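Local coordinates for lipopolysaccharide biosynthesis protein wbpB (Thermus thermophilus, PDB 3O9Z), which binds NAD and probably acts as a dehydrogenase in the biosynthesis of 2,3-diacetamido-2,3-dideoxy-D-mannuronic acid, a sugar of bacterial lipopolysaccharide, at residues G150-V155 and A250-E255; L107-I112 and V290-R295; V134-L139 and T263-E268; P209-G214 and F226-P231. All blocks are in the same frame, centred on the assembly; numbering follows the deposited sequence.

Interaction 1: G150-V155 and A250-E255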
# COMPACT_ATOMS: atom_id res chain seq x y z
N GLY A 150 -13.90 9.82 -50.88
CA GLY A 150 -12.51 9.40 -50.92
C GLY A 150 -11.97 9.35 -49.51
O GLY A 150 -12.53 9.94 -48.59
N ALA A 151 -10.84 8.66 -49.38
CA ALA A 151 -10.10 8.73 -48.12
C ALA A 151 -9.35 10.04 -47.98
O ALA A 151 -9.01 10.69 -48.97
CB ALA A 151 -9.18 7.57 -48.06
N LYS A 152 -9.05 10.42 -46.74
CA LYS A 152 -8.37 11.67 -46.46
C LYS A 152 -6.95 11.41 -45.95
O LYS A 152 -6.66 10.32 -45.43
CB LYS A 152 -9.14 12.47 -45.42
CG LYS A 152 -10.51 13.04 -45.96
CD LYS A 152 -10.46 13.42 -47.44
CE LYS A 152 -11.84 13.84 -47.95
NZ LYS A 152 -11.83 14.34 -49.37
N ASP A 153 -6.05 12.36 -46.15
CA ASP A 153 -4.70 12.28 -45.58
C ASP A 153 -4.70 13.14 -44.34
O ASP A 153 -5.14 14.28 -44.34
CB ASP A 153 -3.69 12.80 -46.60
CG ASP A 153 -3.47 11.78 -47.69
OD1 ASP A 153 -2.94 10.69 -47.38
OD2 ASP A 153 -3.96 12.00 -48.82
N VAL A 154 -4.24 12.54 -43.24
CA VAL A 154 -4.45 13.13 -41.91
C VAL A 154 -3.12 13.12 -41.16
O VAL A 154 -2.37 12.14 -41.24
CB VAL A 154 -5.43 12.25 -41.11
CG1 VAL A 154 -5.57 12.84 -39.67
CG2 VAL A 154 -6.81 12.20 -41.77
N VAL A 155 -2.84 14.21 -40.46
CA VAL A 155 -1.71 14.25 -39.55
C VAL A 155 -2.29 14.47 -38.16
O VAL A 155 -2.99 15.46 -37.92
CB VAL A 155 -0.73 15.39 -39.89
CG1 VAL A 155 0.36 15.46 -38.85
CG2 VAL A 155 -0.13 15.14 -41.27
N ALA A 250 -5.18 17.26 -38.37
CA ALA A 250 -5.11 18.04 -39.63
C ALA A 250 -5.56 17.17 -40.79
O ALA A 250 -4.94 16.13 -41.06
CB ALA A 250 -3.70 18.58 -39.86
N VAL A 251 -6.66 17.53 -41.43
CA VAL A 251 -7.26 16.67 -42.44
C VAL A 251 -7.15 17.40 -43.79
O VAL A 251 -7.67 18.51 -43.96
CB VAL A 251 -8.75 16.40 -42.16
CG1 VAL A 251 -9.36 15.57 -43.28
CG2 VAL A 251 -8.92 15.73 -40.79
N ASP A 252 -6.44 16.77 -44.72
CA ASP A 252 -6.19 17.36 -46.03
C ASP A 252 -5.67 18.80 -45.87
O ASP A 252 -6.12 19.69 -46.59
CB ASP A 252 -7.50 17.37 -46.84
CG ASP A 252 -7.86 16.00 -47.42
OD1 ASP A 252 -7.18 14.98 -47.14
OD2 ASP A 252 -8.86 15.97 -48.18
N GLY A 253 -4.76 19.03 -44.92
CA GLY A 253 -4.21 20.37 -44.65
C GLY A 253 -4.99 21.38 -43.83
O GLY A 253 -4.54 22.51 -43.63
N GLU A 254 -6.17 21.01 -43.35
CA GLU A 254 -6.94 21.87 -42.45
C GLU A 254 -6.81 21.45 -40.99
O GLU A 254 -7.12 20.31 -40.66
CB GLU A 254 -8.42 21.71 -42.76
CG GLU A 254 -8.79 22.16 -44.15
CD GLU A 254 -10.28 22.42 -44.22
OE1 GLU A 254 -10.98 21.89 -43.33
OE2 GLU A 254 -10.73 23.15 -45.14
N GLU A 255 -6.59 22.43 -40.12
CA GLU A 255 -6.19 22.20 -38.73
C GLU A 255 -7.37 22.27 -37.76
O GLU A 255 -8.07 23.28 -37.69
CB GLU A 255 -5.13 23.25 -38.38
CG GLU A 255 -4.89 23.53 -36.89
CD GLU A 255 -4.11 22.40 -36.26
OE1 GLU A 255 -4.37 21.27 -36.69
OE2 GLU A 255 -3.24 22.64 -35.38
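K152 and D252 meet where two antiparallel strands of the six-stranded C-terminal sheet, 152-160 and 245-251, begin and end, next to the type I' turn V251-E254. Their side chains cross at about a right angle. The lysine is bent at chi2 (-34°), which lays CD 3.1 Å from OD2 of D252, while NZ makes a long salt bridge to the same OD2 at 3.6 Å and also bonds K149 O. A methionine in place of K152 would probably leave D252 OD2 without its cationic mate and K149 O without this donor. Aspartate suits the turn because its other oxygen, OD1, accepts from D153 N at 3.0 Å, beside the backbone bond from D252 N to D153 O. D153 turns its own carboxylate elsewhere, to R222. On the buried face V154 and V251 form a non-hydrogen-bonded pair; V251 packs on L145 of helix 136-146, while V154 leans on A221 and V223 of the neighbouring strand. V251 CG1 also lies 3.8 Å from K152 CB. V155 and the small A250 share the other face, CB to CB 4.4 Å. Beneath them the backbones are bonded both ways, V155 N to A250 O and A250 N to V155 O, each at 2.9 Å.

Interaction 2: L107-I112 and V290-R295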
# COMPACT_ATOMS: atom_id res chain seq x y z
N LEU A 107 -8.18 -3.42 -21.64
CA LEU A 107 -6.84 -3.45 -22.23
C LEU A 107 -6.77 -4.31 -23.48
O LEU A 107 -5.95 -4.08 -24.35
CB LEU A 107 -5.76 -3.89 -21.22
CG LEU A 107 -5.47 -2.88 -20.10
CD1 LEU A 107 -4.35 -3.49 -19.22
CD2 LEU A 107 -5.09 -1.57 -20.85
N TRP A 108 -7.59 -5.37 -23.58
CA TRP A 108 -7.39 -6.39 -24.63
C TRP A 108 -8.67 -6.70 -25.41
O TRP A 108 -9.74 -6.80 -24.85
CB TRP A 108 -6.88 -7.69 -23.99
CG TRP A 108 -5.57 -7.53 -23.30
CD1 TRP A 108 -5.36 -7.33 -21.96
CD2 TRP A 108 -4.28 -7.53 -23.92
NE1 TRP A 108 -4.00 -7.23 -21.71
CE2 TRP A 108 -3.32 -7.33 -22.90
CE3 TRP A 108 -3.83 -7.68 -25.23
CZ2 TRP A 108 -1.95 -7.30 -23.16
CZ3 TRP A 108 -2.45 -7.61 -25.49
CH2 TRP A 108 -1.54 -7.44 -24.46
N PRO A 109 -8.53 -7.00 -26.72
CA PRO A 109 -9.68 -7.53 -27.46
C PRO A 109 -10.31 -8.80 -26.85
O PRO A 109 -11.52 -8.88 -26.94
CB PRO A 109 -9.09 -7.85 -28.85
CG PRO A 109 -7.94 -6.82 -28.98
CD PRO A 109 -7.34 -6.78 -27.57
N GLU A 110 -9.53 -9.68 -26.23
CA GLU A 110 -10.11 -10.90 -25.62
C GLU A 110 -11.06 -10.48 -24.49
O GLU A 110 -12.11 -11.09 -24.28
CB GLU A 110 -9.00 -11.78 -25.08
CG GLU A 110 -9.44 -13.08 -24.41
CD GLU A 110 -8.25 -13.85 -23.86
OE1 GLU A 110 -8.43 -14.68 -22.94
OE2 GLU A 110 -7.13 -13.61 -24.37
N GLU A 111 -10.75 -9.38 -23.80
CA GLU A 111 -11.61 -8.88 -22.72
C GLU A 111 -12.91 -8.31 -23.29
O GLU A 111 -14.00 -8.53 -22.75
CB GLU A 111 -10.86 -7.84 -21.84
CG GLU A 111 -9.70 -8.49 -21.10
CD GLU A 111 -8.79 -7.48 -20.43
OE1 GLU A 111 -8.68 -6.36 -20.96
OE2 GLU A 111 -8.25 -7.82 -19.35
N ILE A 112 -12.84 -7.57 -24.41
CA ILE A 112 -14.02 -7.09 -25.10
C ILE A 112 -14.90 -8.31 -25.47
O ILE A 112 -16.11 -8.22 -25.20
CB ILE A 112 -13.65 -6.31 -26.41
CG1 ILE A 112 -12.99 -4.96 -26.07
CG2 ILE A 112 -14.89 -6.13 -27.27
CD1 ILE A 112 -13.89 -3.90 -25.53
N VAL A 290 -6.36 -1.72 -32.03
CA VAL A 290 -5.18 -1.01 -32.50
C VAL A 290 -4.11 -0.78 -31.42
O VAL A 290 -2.93 -1.10 -31.56
CB VAL A 290 -5.57 0.36 -33.09
CG1 VAL A 290 -4.32 1.13 -33.50
CG2 VAL A 290 -6.50 0.18 -34.27
N ALA A 291 -4.58 -0.29 -30.27
CA ALA A 291 -3.66 -0.07 -29.19
C ALA A 291 -2.98 -1.35 -28.70
O ALA A 291 -1.77 -1.38 -28.39
CB ALA A 291 -4.35 0.67 -28.04
N ALA A 292 -3.78 -2.41 -28.66
CA ALA A 292 -3.19 -3.68 -28.21
C ALA A 292 -2.12 -4.23 -29.18
O ALA A 292 -1.05 -4.68 -28.73
CB ALA A 292 -4.30 -4.72 -28.00
N LEU A 293 -2.38 -4.10 -30.48
CA LEU A 293 -1.40 -4.47 -31.51
C LEU A 293 -0.08 -3.77 -31.30
O LEU A 293 1.01 -4.34 -31.40
CB LEU A 293 -1.93 -4.13 -32.90
CG LEU A 293 -3.01 -4.95 -33.57
CD1 LEU A 293 -3.47 -4.31 -34.88
CD2 LEU A 293 -2.43 -6.35 -33.80
N LEU A 294 -0.20 -2.47 -31.01
CA LEU A 294 0.96 -1.62 -30.83
C LEU A 294 1.87 -2.00 -29.65
O LEU A 294 3.02 -1.55 -29.59
CB LEU A 294 0.49 -0.16 -30.71
CG LEU A 294 0.11 0.52 -32.03
CD1 LEU A 294 -0.56 1.88 -31.77
CD2 LEU A 294 1.39 0.68 -32.89
N ARG A 295 1.38 -2.79 -28.70
CA ARG A 295 2.29 -3.23 -27.62
C ARG A 295 3.43 -4.12 -28.06
O ARG A 295 4.49 -4.16 -27.44
CB ARG A 295 1.54 -3.91 -26.47
CG ARG A 295 0.49 -3.02 -25.87
CD ARG A 295 -0.36 -3.69 -24.77
NE ARG A 295 -1.45 -2.78 -24.53
CZ ARG A 295 -2.74 -3.11 -24.48
NH1 ARG A 295 -3.10 -4.42 -24.52
NH2 ARG A 295 -3.66 -2.18 -24.35
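The contact between R295 and the L107-W108 corner is first a matter of hydrogen bonds. The guanidinium comes end-on to the carbonyl of L107, and NH1 and NH2 both donate to that one oxygen, at 2.9 Å and 3.0 Å from L107 O respectively. The oxygen lies in the guanidinium plane; NH2 meets it on a lone pair, whereas NH1 stands above the carbonyl plane. Arginine suits the place because its paired nitrogens can share one acceptor and still serve others: NH2 also bonds T182 OG1 and NE bonds G178 O, which should fix the rotation of the group.

The second interaction is cation-pi. R295 CZ lies 4.4 Å from the centroid of the six-membered ring of W108 and 6° off its normal. The two planes are 79° apart, so the guanidinium stands on the indole rather than stacking flat, with NH1 over the ring centre. A chain extended from CG to NE carries the group this far from the backbone.

Apolar packing completes the join. A292 CB touches P109 CD at 3.7 Å and W108 CE3 at 4.1 Å, and a small residue here lets the helix come close to the proline.

Within 107-112, E111 OE1 accepts from W108 N at 3.0 Å. W108 is the N-cap and P109 the first residue of helix 109-122, a place where proline's missing N-H costs nothing. The arrangement is a helix N-terminus of the NAD-binding Rossmann domain held against the C-terminal part of helix 281-294, with L107 resting on N82, an NAD-binding residue.

Interaction 3: V134-L139 and T263-E268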
# COMPACT_ATOMS: atom_id res chain seq x y z
N VAL A 134 -17.80 13.65 -27.86
CA VAL A 134 -18.75 14.73 -27.60
C VAL A 134 -18.12 16.12 -27.71
O VAL A 134 -18.72 17.14 -27.38
CB VAL A 134 -19.50 14.51 -26.25
CG1 VAL A 134 -20.18 13.14 -26.28
CG2 VAL A 134 -18.52 14.58 -25.05
N HIS A 135 -16.86 16.18 -28.14
CA HIS A 135 -16.24 17.48 -28.32
C HIS A 135 -16.85 18.23 -29.48
O HIS A 135 -16.87 17.70 -30.58
CB HIS A 135 -14.74 17.29 -28.57
CG HIS A 135 -13.95 18.55 -28.45
ND1 HIS A 135 -14.13 19.63 -29.29
CD2 HIS A 135 -12.99 18.93 -27.57
CE1 HIS A 135 -13.30 20.60 -28.95
NE2 HIS A 135 -12.60 20.20 -27.91
N PRO A 136 -17.41 19.42 -29.26
CA PRO A 136 -18.13 20.09 -30.34
C PRO A 136 -17.33 20.32 -31.62
O PRO A 136 -17.92 20.25 -32.70
CB PRO A 136 -18.53 21.44 -29.71
CG PRO A 136 -18.62 21.13 -28.26
CD PRO A 136 -17.49 20.17 -27.99
N SER A 137 -16.02 20.56 -31.53
CA SER A 137 -15.24 20.80 -32.74
C SER A 137 -15.07 19.52 -33.54
O SER A 137 -14.95 19.53 -34.77
CB SER A 137 -13.84 21.31 -32.36
OG SER A 137 -13.91 22.63 -31.89
N LEU A 138 -15.01 18.41 -32.82
CA LEU A 138 -14.79 17.13 -33.46
C LEU A 138 -16.11 16.54 -33.99
O LEU A 138 -16.13 15.91 -35.05
CB LEU A 138 -14.05 16.17 -32.50
CG LEU A 138 -12.68 16.72 -32.06
CD1 LEU A 138 -12.10 15.71 -31.09
CD2 LEU A 138 -11.80 16.83 -33.33
N LEU A 139 -17.23 16.80 -33.31
CA LEU A 139 -18.53 16.50 -33.90
C LEU A 139 -18.72 17.29 -35.19
O LEU A 139 -19.26 16.75 -36.16
CB LEU A 139 -19.64 16.80 -32.90
CG LEU A 139 -19.89 15.79 -31.78
CD1 LEU A 139 -20.69 16.46 -30.65
CD2 LEU A 139 -20.60 14.57 -32.32
N THR A 263 -11.10 18.99 -20.76
CA THR A 263 -11.37 18.56 -19.40
C THR A 263 -12.77 18.92 -18.90
O THR A 263 -13.08 18.70 -17.72
CB THR A 263 -10.36 19.17 -18.45
OG1 THR A 263 -10.49 20.60 -18.48
CG2 THR A 263 -8.94 18.78 -18.89
N ASP A 264 -13.64 19.37 -19.81
CA ASP A 264 -14.96 19.88 -19.43
C ASP A 264 -16.13 19.16 -20.08
O ASP A 264 -17.15 19.82 -20.36
CB ASP A 264 -15.05 21.34 -19.87
CG ASP A 264 -15.04 22.29 -18.71
OD1 ASP A 264 -16.15 22.67 -18.25
OD2 ASP A 264 -13.93 22.66 -18.26
N LEU A 265 -15.99 17.86 -20.37
CA LEU A 265 -17.00 17.03 -21.06
C LEU A 265 -17.49 15.72 -20.40
O LEU A 265 -18.25 14.93 -20.97
CB LEU A 265 -16.45 16.63 -22.44
CG LEU A 265 -16.18 17.78 -23.38
CD1 LEU A 265 -15.13 17.43 -24.46
CD2 LEU A 265 -17.47 18.25 -24.01
N HIS A 266 -17.06 15.42 -19.17
CA HIS A 266 -17.51 14.18 -18.56
C HIS A 266 -19.02 14.17 -18.29
O HIS A 266 -19.65 13.12 -18.34
CB HIS A 266 -16.75 13.91 -17.25
CG HIS A 266 -15.44 13.20 -17.45
ND1 HIS A 266 -14.45 13.68 -18.29
CD2 HIS A 266 -14.99 12.02 -16.96
CE1 HIS A 266 -13.43 12.84 -18.26
NE2 HIS A 266 -13.73 11.84 -17.46
N THR A 267 -19.58 15.33 -17.96
CA THR A 267 -21.00 15.31 -17.62
C THR A 267 -21.82 14.97 -18.88
O THR A 267 -22.74 14.15 -18.84
CB THR A 267 -21.42 16.67 -17.05
OG1 THR A 267 -20.78 16.85 -15.78
CG2 THR A 267 -22.95 16.73 -16.91
N GLU A 268 -21.38 15.52 -20.01
CA GLU A 268 -22.00 15.11 -21.27
C GLU A 268 -21.89 13.64 -21.67
O GLU A 268 -22.86 13.04 -22.12
CB GLU A 268 -21.53 16.05 -22.39
CG GLU A 268 -22.10 15.69 -23.76
CD GLU A 268 -23.59 15.93 -23.87
OE1 GLU A 268 -24.15 16.73 -23.07
OE2 GLU A 268 -24.17 15.33 -24.81
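V134 and L265 form the tight part of this contact, sliding past each other in opposite directions. V134 CG2 lies 3.9 Å from L265 CB, and L265 CD2 comes within 3.8 Å of the carbonyl O of V134. In the valine, chi1 of -56° sets CG1 anti to the carbonyl carbon, and CG2 is left between the backbone N and the carbonyl carbon, against the leucine. The two branches of L265 divide the work: CD2 takes V134, while CD1 reaches H135, 4.0 Å from its CA and 4.1 Å from its ring atom CD2. A forked leucine suits a position that must cover two neighbours at once, and its side chain also touches Q131, an NAD-binding residue. E268 closes just as tightly on the valine, its CG lying 3.8 Å from V134 CB, while its bent chain turns the carboxylate away to a salt bridge with R271.

The histidine is buried and its ring serves its own helix. H135 is the N-cap of helix 136-146, and ND1 accepts from S137 N at 3.1 Å, with the donor in the ring plane. An alanine here would probably leave S137 N without its capping acceptor and take away the ring contact at L265 CD1.

The loose side is at the exposed P136, whose CD only approaches L265 CD2, at 4.4 Å. No hydrogen bond spans the two segments, so the contact rests on shape and on the burial of apolar groups.

What meets here is a pair of helix starts, those of 136-146 and 266-274. The second of them carries H266, which touches the bound NAD, so the contact packs at the border of the cofactor pocket.

Interaction 4: P209-G214 and F226-P231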
# COMPACT_ATOMS: atom_id res chain seq x y z
N PRO A 209 10.06 5.93 -23.87
CA PRO A 209 9.15 6.13 -22.75
C PRO A 209 8.19 7.32 -22.87
O PRO A 209 7.10 7.30 -22.30
CB PRO A 209 10.10 6.30 -21.55
CG PRO A 209 11.30 5.46 -21.95
CD PRO A 209 11.45 5.67 -23.43
N THR A 210 8.57 8.33 -23.65
CA THR A 210 7.75 9.52 -23.73
C THR A 210 7.25 9.82 -25.14
O THR A 210 6.48 10.77 -25.27
CB THR A 210 8.51 10.75 -23.25
OG1 THR A 210 9.72 10.80 -24.02
CG2 THR A 210 8.85 10.58 -21.75
N VAL A 211 7.60 9.00 -26.12
CA VAL A 211 7.17 9.28 -27.52
C VAL A 211 6.78 7.98 -28.19
O VAL A 211 7.51 6.97 -28.09
CB VAL A 211 8.32 9.81 -28.35
CG1 VAL A 211 7.93 9.88 -29.86
CG2 VAL A 211 8.77 11.21 -27.82
N ASN A 212 5.65 7.97 -28.87
CA ASN A 212 5.33 6.93 -29.86
C ASN A 212 4.91 7.64 -31.13
O ASN A 212 4.20 8.64 -31.07
CB ASN A 212 4.17 6.04 -29.41
CG ASN A 212 4.54 5.00 -28.32
OD1 ASN A 212 5.62 4.97 -27.68
ND2 ASN A 212 3.62 4.08 -28.17
N ALA A 213 5.30 7.12 -32.29
CA ALA A 213 4.84 7.68 -33.55
C ALA A 213 4.66 6.56 -34.54
O ALA A 213 5.32 5.50 -34.43
CB ALA A 213 5.88 8.64 -34.11
N GLY A 214 3.81 6.76 -35.53
CA GLY A 214 3.61 5.72 -36.52
C GLY A 214 2.67 6.15 -37.63
O GLY A 214 2.50 7.35 -37.90
N PHE A 226 1.70 11.13 -34.06
CA PHE A 226 2.76 11.36 -33.11
C PHE A 226 2.12 11.63 -31.77
O PHE A 226 1.20 12.46 -31.69
CB PHE A 226 3.59 12.57 -33.57
CG PHE A 226 4.73 12.89 -32.64
CD1 PHE A 226 6.00 12.42 -32.93
CD2 PHE A 226 4.52 13.67 -31.51
CE1 PHE A 226 7.06 12.71 -32.09
CE2 PHE A 226 5.59 13.97 -30.65
CZ PHE A 226 6.86 13.45 -30.93
N LEU A 227 2.60 10.90 -30.77
CA LEU A 227 2.10 10.99 -29.39
C LEU A 227 3.29 11.26 -28.45
O LEU A 227 4.28 10.52 -28.49
CB LEU A 227 1.46 9.63 -29.07
CG LEU A 227 1.17 9.42 -27.59
CD1 LEU A 227 0.15 10.41 -27.02
CD2 LEU A 227 0.70 7.95 -27.45
N SER A 228 3.17 12.26 -27.57
CA SER A 228 4.20 12.40 -26.56
C SER A 228 3.64 13.01 -25.28
O SER A 228 2.64 13.76 -25.30
CB SER A 228 5.34 13.30 -27.05
OG SER A 228 6.42 13.37 -26.10
N ILE A 229 4.28 12.62 -24.19
CA ILE A 229 4.05 13.25 -22.89
C ILE A 229 5.19 14.17 -22.49
O ILE A 229 5.25 14.63 -21.34
CB ILE A 229 3.73 12.22 -21.77
CG1 ILE A 229 4.83 11.18 -21.75
CG2 ILE A 229 2.33 11.61 -22.03
CD1 ILE A 229 4.82 10.22 -20.52
N ASP A 230 6.11 14.41 -23.44
CA ASP A 230 7.17 15.43 -23.25
C ASP A 230 6.69 16.74 -23.87
O ASP A 230 6.56 16.83 -25.09
CB ASP A 230 8.44 14.91 -23.93
CG ASP A 230 9.61 15.85 -23.79
OD1 ASP A 230 9.39 17.00 -23.37
OD2 ASP A 230 10.73 15.42 -24.17
N PRO A 231 6.46 17.76 -23.03
CA PRO A 231 5.92 19.01 -23.58
C PRO A 231 6.92 19.81 -24.43
O PRO A 231 6.49 20.72 -25.13
CB PRO A 231 5.54 19.78 -22.30
CG PRO A 231 6.56 19.35 -21.30
CD PRO A 231 6.65 17.83 -21.57
O HOH W 1 11.28 12.86 -24.88
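Strands 211-214 and 226-228 run antiparallel, 174° between their directions and 4.7 Å apart at closest approach, with N212 and L227 as the hydrogen-bonded pair: N212 N donates to L227 O at 2.9 Å and L227 N to N212 O at 2.8 Å.

Where the ladder ends, T210 O takes two donors. I229 N approaches in the carbonyl plane, and S228 OG stands above that plane at 2.7 Å. The serine hydroxyl does double duty, since OG also accepts from D230 N at 2.9 Å in an ST turn; a small hydroxyl residue fits this spot, where OG has to give and receive within a short span. OG lies anti to the backbone N (chi1 -175°), which sets it beside V211 as well. Farther out, a water links T210 OG1 to D230, donating to OD2, while D230 OD1 bonds S232 N.

V211, A213, F226 and S228 share one face. V211 CG1 touches F226 CE1 at 3.7 Å, the two side chains crossing obliquely, and A213 CB meets CD1 of the same ring at 4.0 Å. The small alanine leaves room for the phenyl, whose further neighbours F310, F233 and H308 make an aromatic cluster. On the other side of the sheet N212 and L227 pack against L180 of helix 180-183. Beyond the strand end, I229 CG1 lies 4.0 Å from T210 CB, the two side chains crossing at about a right angle.

This is the open end of the beta hairpin formed by strands 211-218 and 221-228 in the C-terminal sheet. L227 and I229 lie next to Y158 and R162 respectively, both 2-oxoglutarate-binding residues.

How the interactions relate
Interactions 1 and 4 belong to the same C-terminal sheet, where strands 152-160 and 221-228 are neighbours; both rest on antiparallel backbone ladders. Interaction 4 is the more buried, with an aromatic cluster on one face, whereas interaction 1 lies far from the chain's centre and adds a charged pair at an exposed turn. Interaction 2 instead sets a helix start against the last turns of another helix, interaction 3 two helix starts against each other, on opposite sides of the chain's centre and about 25 Å apart between centres. Both are partly buried, yet interaction 2 relies on arginine and interaction 3 is apolar. Helix 136-146 links interactions 3 and 1, since it is followed in the chain by strand 152-160.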